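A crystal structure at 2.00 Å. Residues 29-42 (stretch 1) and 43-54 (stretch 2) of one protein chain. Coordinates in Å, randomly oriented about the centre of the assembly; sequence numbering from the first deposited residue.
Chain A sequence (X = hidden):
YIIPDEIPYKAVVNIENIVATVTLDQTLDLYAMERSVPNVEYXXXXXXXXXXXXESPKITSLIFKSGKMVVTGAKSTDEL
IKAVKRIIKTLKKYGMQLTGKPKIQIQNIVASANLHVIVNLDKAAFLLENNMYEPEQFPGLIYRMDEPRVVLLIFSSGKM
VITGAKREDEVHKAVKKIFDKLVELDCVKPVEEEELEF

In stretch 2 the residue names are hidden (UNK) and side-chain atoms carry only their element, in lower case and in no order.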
# COMPACT_ATOMS: atom_id res chain seq x y z
N ASP A 29 34.59 -0.54 -12.62
CA ASP A 29 35.27 -1.57 -11.87
C ASP A 29 35.12 -1.11 -10.41
O ASP A 29 35.82 -0.21 -9.95
CB ASP A 29 36.75 -1.64 -12.28
CG ASP A 29 37.55 -2.66 -11.47
OD1 ASP A 29 37.24 -2.87 -10.27
OD2 ASP A 29 38.51 -3.24 -12.02
N LEU A 30 34.18 -1.73 -9.70
CA LEU A 30 33.91 -1.37 -8.31
C LEU A 30 35.03 -1.72 -7.35
O LEU A 30 35.24 -1.03 -6.34
CB LEU A 30 32.56 -2.00 -7.86
CG LEU A 30 31.41 -1.54 -8.76
CD1 LEU A 30 30.11 -2.21 -8.29
CD2 LEU A 30 31.24 -0.01 -8.73
N TYR A 31 35.78 -2.79 -7.64
CA TYR A 31 36.91 -3.12 -6.78
C TYR A 31 37.90 -1.95 -6.83
O TYR A 31 38.41 -1.47 -5.80
CB TYR A 31 37.62 -4.40 -7.25
CG TYR A 31 36.80 -5.67 -7.14
CD1 TYR A 31 36.18 -6.22 -8.25
CD2 TYR A 31 36.67 -6.35 -5.90
CE1 TYR A 31 35.45 -7.40 -8.16
CE2 TYR A 31 35.94 -7.55 -5.80
CZ TYR A 31 35.34 -8.06 -6.93
OH TYR A 31 34.66 -9.23 -6.88
N ALA A 32 38.17 -1.51 -8.04
CA ALA A 32 39.10 -0.40 -8.25
C ALA A 32 38.56 0.87 -7.59
O ALA A 32 39.31 1.59 -6.94
CB ALA A 32 39.32 -0.16 -9.78
N MET A 33 37.26 1.11 -7.73
CA MET A 33 36.68 2.32 -7.15
C MET A 33 36.75 2.31 -5.63
O MET A 33 37.09 3.32 -5.02
CB MET A 33 35.23 2.50 -7.62
CG MET A 33 34.60 3.79 -7.13
SD MET A 33 32.91 3.96 -7.70
CE MET A 33 33.08 4.46 -9.39
N GLU A 34 36.45 1.17 -5.01
CA GLU A 34 36.51 1.06 -3.55
C GLU A 34 37.91 1.39 -3.05
O GLU A 34 38.07 2.09 -2.04
CB GLU A 34 36.14 -0.35 -3.11
CG GLU A 34 35.99 -0.55 -1.62
CD GLU A 34 37.32 -0.71 -0.90
OE1 GLU A 34 38.23 -1.39 -1.44
OE2 GLU A 34 37.44 -0.17 0.22
N ARG A 35 38.92 0.88 -3.74
CA ARG A 35 40.31 1.14 -3.35
C ARG A 35 40.68 2.60 -3.61
O ARG A 35 41.40 3.21 -2.81
CB ARG A 35 41.29 0.21 -4.10
CG ARG A 35 41.15 -1.28 -3.77
CD ARG A 35 42.23 -2.14 -4.48
NE ARG A 35 43.57 -1.77 -4.03
CZ ARG A 35 44.13 -2.23 -2.92
NH1 ARG A 35 43.48 -3.10 -2.15
NH2 ARG A 35 45.34 -1.80 -2.55
N SER A 36 40.19 3.17 -4.70
CA SER A 36 40.51 4.55 -5.03
C SER A 36 39.81 5.59 -4.17
O SER A 36 40.44 6.56 -3.74
CB SER A 36 40.22 4.84 -6.50
OG SER A 36 41.17 4.21 -7.31
N VAL A 37 38.52 5.41 -3.95
CA VAL A 37 37.74 6.35 -3.16
C VAL A 37 37.76 5.96 -1.69
O VAL A 37 37.46 4.83 -1.32
CB VAL A 37 36.26 6.39 -3.63
CG1 VAL A 37 35.49 7.45 -2.86
CG2 VAL A 37 36.20 6.65 -5.13
N PRO A 38 38.12 6.90 -0.82
CA PRO A 38 38.17 6.59 0.60
C PRO A 38 36.80 6.40 1.24
O PRO A 38 35.79 6.97 0.81
CB PRO A 38 38.90 7.80 1.18
CG PRO A 38 38.44 8.91 0.32
CD PRO A 38 38.45 8.31 -1.08
N ASN A 39 36.80 5.56 2.27
CA ASN A 39 35.62 5.29 3.06
C ASN A 39 34.32 4.88 2.35
O ASN A 39 33.25 5.36 2.71
CB ASN A 39 35.35 6.48 3.98
CG ASN A 39 36.58 6.83 4.84
OD1 ASN A 39 37.01 6.05 5.70
ND2 ASN A 39 37.14 8.01 4.60
N VAL A 40 34.42 4.03 1.34
CA VAL A 40 33.22 3.55 0.67
C VAL A 40 33.20 2.05 0.92
O VAL A 40 34.19 1.47 1.37
CB VAL A 40 33.21 3.82 -0.86
CG1 VAL A 40 33.12 5.33 -1.12
CG2 VAL A 40 34.44 3.18 -1.54
N GLU A 41 32.09 1.40 0.64
CA GLU A 41 32.02 -0.01 0.88
C GLU A 41 31.64 -0.81 -0.35
O GLU A 41 30.72 -0.43 -1.10
CB GLU A 41 31.02 -0.27 1.99
CG GLU A 41 30.99 -1.70 2.47
CD GLU A 41 30.24 -1.83 3.78
OE1 GLU A 41 29.04 -1.54 3.85
OE2 GLU A 41 30.96 -2.26 4.84
N TYR A 42 32.33 -1.94 -0.55
CA TYR A 42 32.03 -2.81 -1.69
C TYR A 42 32.34 -4.24 -1.35
O TYR A 42 33.50 -4.62 -1.24
CB TYR A 42 32.83 -2.41 -2.92
CG TYR A 42 32.56 -3.31 -4.11
CD1 TYR A 42 31.25 -3.53 -4.56
CD2 TYR A 42 33.60 -3.97 -4.78
CE1 TYR A 42 30.99 -4.37 -5.64
CE2 TYR A 42 33.36 -4.81 -5.86
CZ TYR A 42 32.06 -5.01 -6.29
OH TYR A 42 31.82 -5.85 -7.34
N UNK A 43 31.30 -5.04 -1.18
CA UNK A 43 31.49 -6.45 -0.88
C UNK A 43 30.45 -7.15 -1.74
O UNK A 43 29.30 -7.31 -1.35
o UNK A 43 31.20 -8.48 2.18
c UNK A 43 31.29 -8.17 0.96
c UNK A 43 31.24 -6.70 0.61
o UNK A 43 31.42 -9.02 0.03
N UNK A 44 30.86 -7.58 -2.94
CA UNK A 44 29.90 -8.23 -3.82
C UNK A 44 29.29 -9.51 -3.27
O UNK A 44 28.32 -10.00 -3.81
c UNK A 44 30.69 -8.41 -5.13
c UNK A 44 32.11 -8.64 -4.63
c UNK A 44 32.24 -7.67 -3.47
N UNK A 45 29.83 -10.04 -2.18
CA UNK A 45 29.20 -11.24 -1.60
C UNK A 45 27.95 -10.83 -0.79
O UNK A 45 27.11 -11.67 -0.48
c UNK A 45 30.14 -12.00 -0.67
o UNK A 45 32.38 -12.75 -0.86
c UNK A 45 31.25 -12.71 -1.41
o UNK A 45 31.00 -13.25 -2.53
N UNK A 46 27.84 -9.55 -0.45
CA UNK A 46 26.70 -9.06 0.33
C UNK A 46 25.72 -8.19 -0.45
O UNK A 46 24.52 -8.26 -0.24
n UNK A 46 27.40 -8.53 4.97
c UNK A 46 27.77 -9.12 2.65
c UNK A 46 27.20 -8.28 1.53
c UNK A 46 28.09 -8.27 3.87
o UNK A 46 28.95 -7.38 3.81
N UNK A 47 26.25 -7.34 -1.34
CA UNK A 47 25.43 -6.45 -2.14
C UNK A 47 26.19 -6.14 -3.41
O UNK A 47 27.38 -5.86 -3.35
c UNK A 47 24.15 -4.27 -2.04
c UNK A 47 22.80 -4.62 -2.08
c UNK A 47 23.64 -2.28 -3.29
c UNK A 47 24.56 -3.09 -2.65
c UNK A 47 25.14 -5.17 -1.36
c UNK A 47 21.87 -3.81 -2.73
c UNK A 47 22.29 -2.64 -3.33
N UNK A 48 25.52 -6.17 -4.58
CA UNK A 48 26.15 -5.91 -5.89
C UNK A 48 26.71 -4.54 -6.15
O UNK A 48 27.54 -4.37 -7.06
c UNK A 48 23.78 -6.05 -6.16
c UNK A 48 24.05 -6.36 -4.70
c UNK A 48 25.08 -6.28 -6.90
N UNK A 49 26.28 -3.55 -5.36
CA UNK A 49 26.77 -2.21 -5.59
C UNK A 49 27.74 -1.67 -4.56
O UNK A 49 27.79 -2.16 -3.43
N UNK A 50 28.51 -0.67 -4.97
CA UNK A 50 29.44 0.03 -4.10
C UNK A 50 28.57 1.06 -3.37
O UNK A 50 27.76 1.78 -4.00
c UNK A 50 31.63 1.45 -4.10
c UNK A 50 31.24 2.91 -3.81
c UNK A 50 30.54 0.76 -4.92
c UNK A 50 32.97 1.37 -4.86
N UNK A 51 28.75 1.15 -2.06
CA UNK A 51 27.96 2.07 -1.23
C UNK A 51 28.76 3.31 -0.88
O UNK A 51 29.80 3.22 -0.20
c UNK A 51 26.46 -0.91 0.76
c UNK A 51 26.73 0.10 -0.36
c UNK A 51 26.66 2.31 0.96
c UNK A 51 27.50 1.35 0.05
N UNK A 52 28.29 4.45 -1.36
CA UNK A 52 28.95 5.73 -1.16
C UNK A 52 28.03 6.56 -0.26
O UNK A 52 26.93 6.88 -0.64
c UNK A 52 29.27 8.82 -1.86
c UNK A 52 31.19 10.16 -2.41
c UNK A 52 31.77 9.06 -3.04
c UNK A 52 31.10 7.84 -3.07
c UNK A 52 29.95 10.05 -1.82
c UNK A 52 29.12 6.40 -2.52
c UNK A 52 29.84 7.71 -2.48
N UNK A 53 28.48 6.89 0.94
CA UNK A 53 27.64 7.65 1.86
C UNK A 53 28.13 9.07 2.03
O UNK A 53 29.32 9.32 2.18
c UNK A 53 26.59 2.53 4.58
n UNK A 53 25.73 1.52 4.68
n UNK A 53 27.87 2.27 4.31
c UNK A 53 27.01 4.97 4.64
c UNK A 53 27.59 6.97 3.24
c UNK A 53 26.96 5.59 3.25
n UNK A 53 26.16 3.78 4.74
N UNK A 54 27.19 10.01 1.97
CA UNK A 54 27.53 11.41 2.18
C UNK A 54 26.91 11.78 3.50
O UNK A 54 25.87 11.24 3.90
c UNK A 54 27.16 13.09 -1.29
c UNK A 54 29.15 12.95 0.19
c UNK A 54 26.96 12.28 1.07
c UNK A 54 27.83 12.31 -0.18
O HOH W 1 31.22 7.34 0.72
O HOH W 2 29.06 -6.20 -8.10

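Position 43 has two side-chain carbons, the second carrying two oxygens, and its CB touches Tyr42: a carboxylate bonded directly to CB, hence Asp43. Its OD1 accepts from the backbone N of position 45 at 2.9 Å, a short side chain able to reach two residues on within the turn.

At position 44 three carbons close a ring onto the backbone N; one lies over a face of the Tyr42 ring and another near Tyr31 OH. This is Pro44. CD is 3.9 Å from the Tyr42 ring centroid, a CH-pi contact, and CG 3.5 Å from Tyr31 OH; a compact aliphatic ring suits this place.

Position 45 repeats the carboxylate pattern and touches nothing on stretch 1; it is Asp45, a polar residue on an exposed turn.

Position 46 carries three carbons, the third bearing one oxygen and one nitrogen, clear of stretch 1. This is Gln46, a long polar side chain suited to an exposed site.

Position 47 has one carbon, then a six-carbon ring without a hydroxyl, out of contact with stretch 1: Phe47, its ring lying beside position 49.

At position 48 three side-chain carbons close a ring onto the backbone N, 6.3 Å or more from stretch 1. This is Pro48, whose ring suits a turn. Contact comes through its O, 3.7 Å from Tyr42 CE1 at the ring edge; water 2 donates to this O and hydrogen-bonds Tyr42 OH.

Position 49 has no side-chain atoms and is Gly49. An ideal CB would be crowded by Phe47 CE2 at 3.2 Å.

Position 50 has four carbons forked at the second, the fork's ends meeting Met33 and Val40: Leu50. CD1 is 3.7 Å from Met33 CG and CD2 3.7 Å from Val40 CB, filling buried space between the helix and Val40.

Position 51 has four carbons forked at the first, the longer arm approaching Glu41: Ile51. CD1 lies 4.1 Å from Glu41 OE1; a beta-branched residue suits a strand.

Position 52 is one carbon and a six-carbon ring near Val37 and Val40: Phe52. CD1 is 3.8 Å from Val40 CG1; the flat ring fills a buried place.

Position 53 has three carbons, a nitrogen, then a carbon with two more nitrogens near Glu41: Arg53, long, charged and exposed. NH1 lies 4.0 Å from Glu41 OE1, beyond a salt bridge.

Position 54, four carbons forked at the second, beyond stretch 1, is Leu54, apolar and buried.

The contact joins a single antiparallel bridge to apolar packing. Glu41 N donates to Ile51 O at 3.0 Å, and Ile51 N to Glu41 O at 2.7 Å. Leu50 and Phe52 pack against apolar side chains, while Pro44 CD lies over one Tyr42 face.

Stretch 2, residues 43-54: DPDQFPGLIFRL
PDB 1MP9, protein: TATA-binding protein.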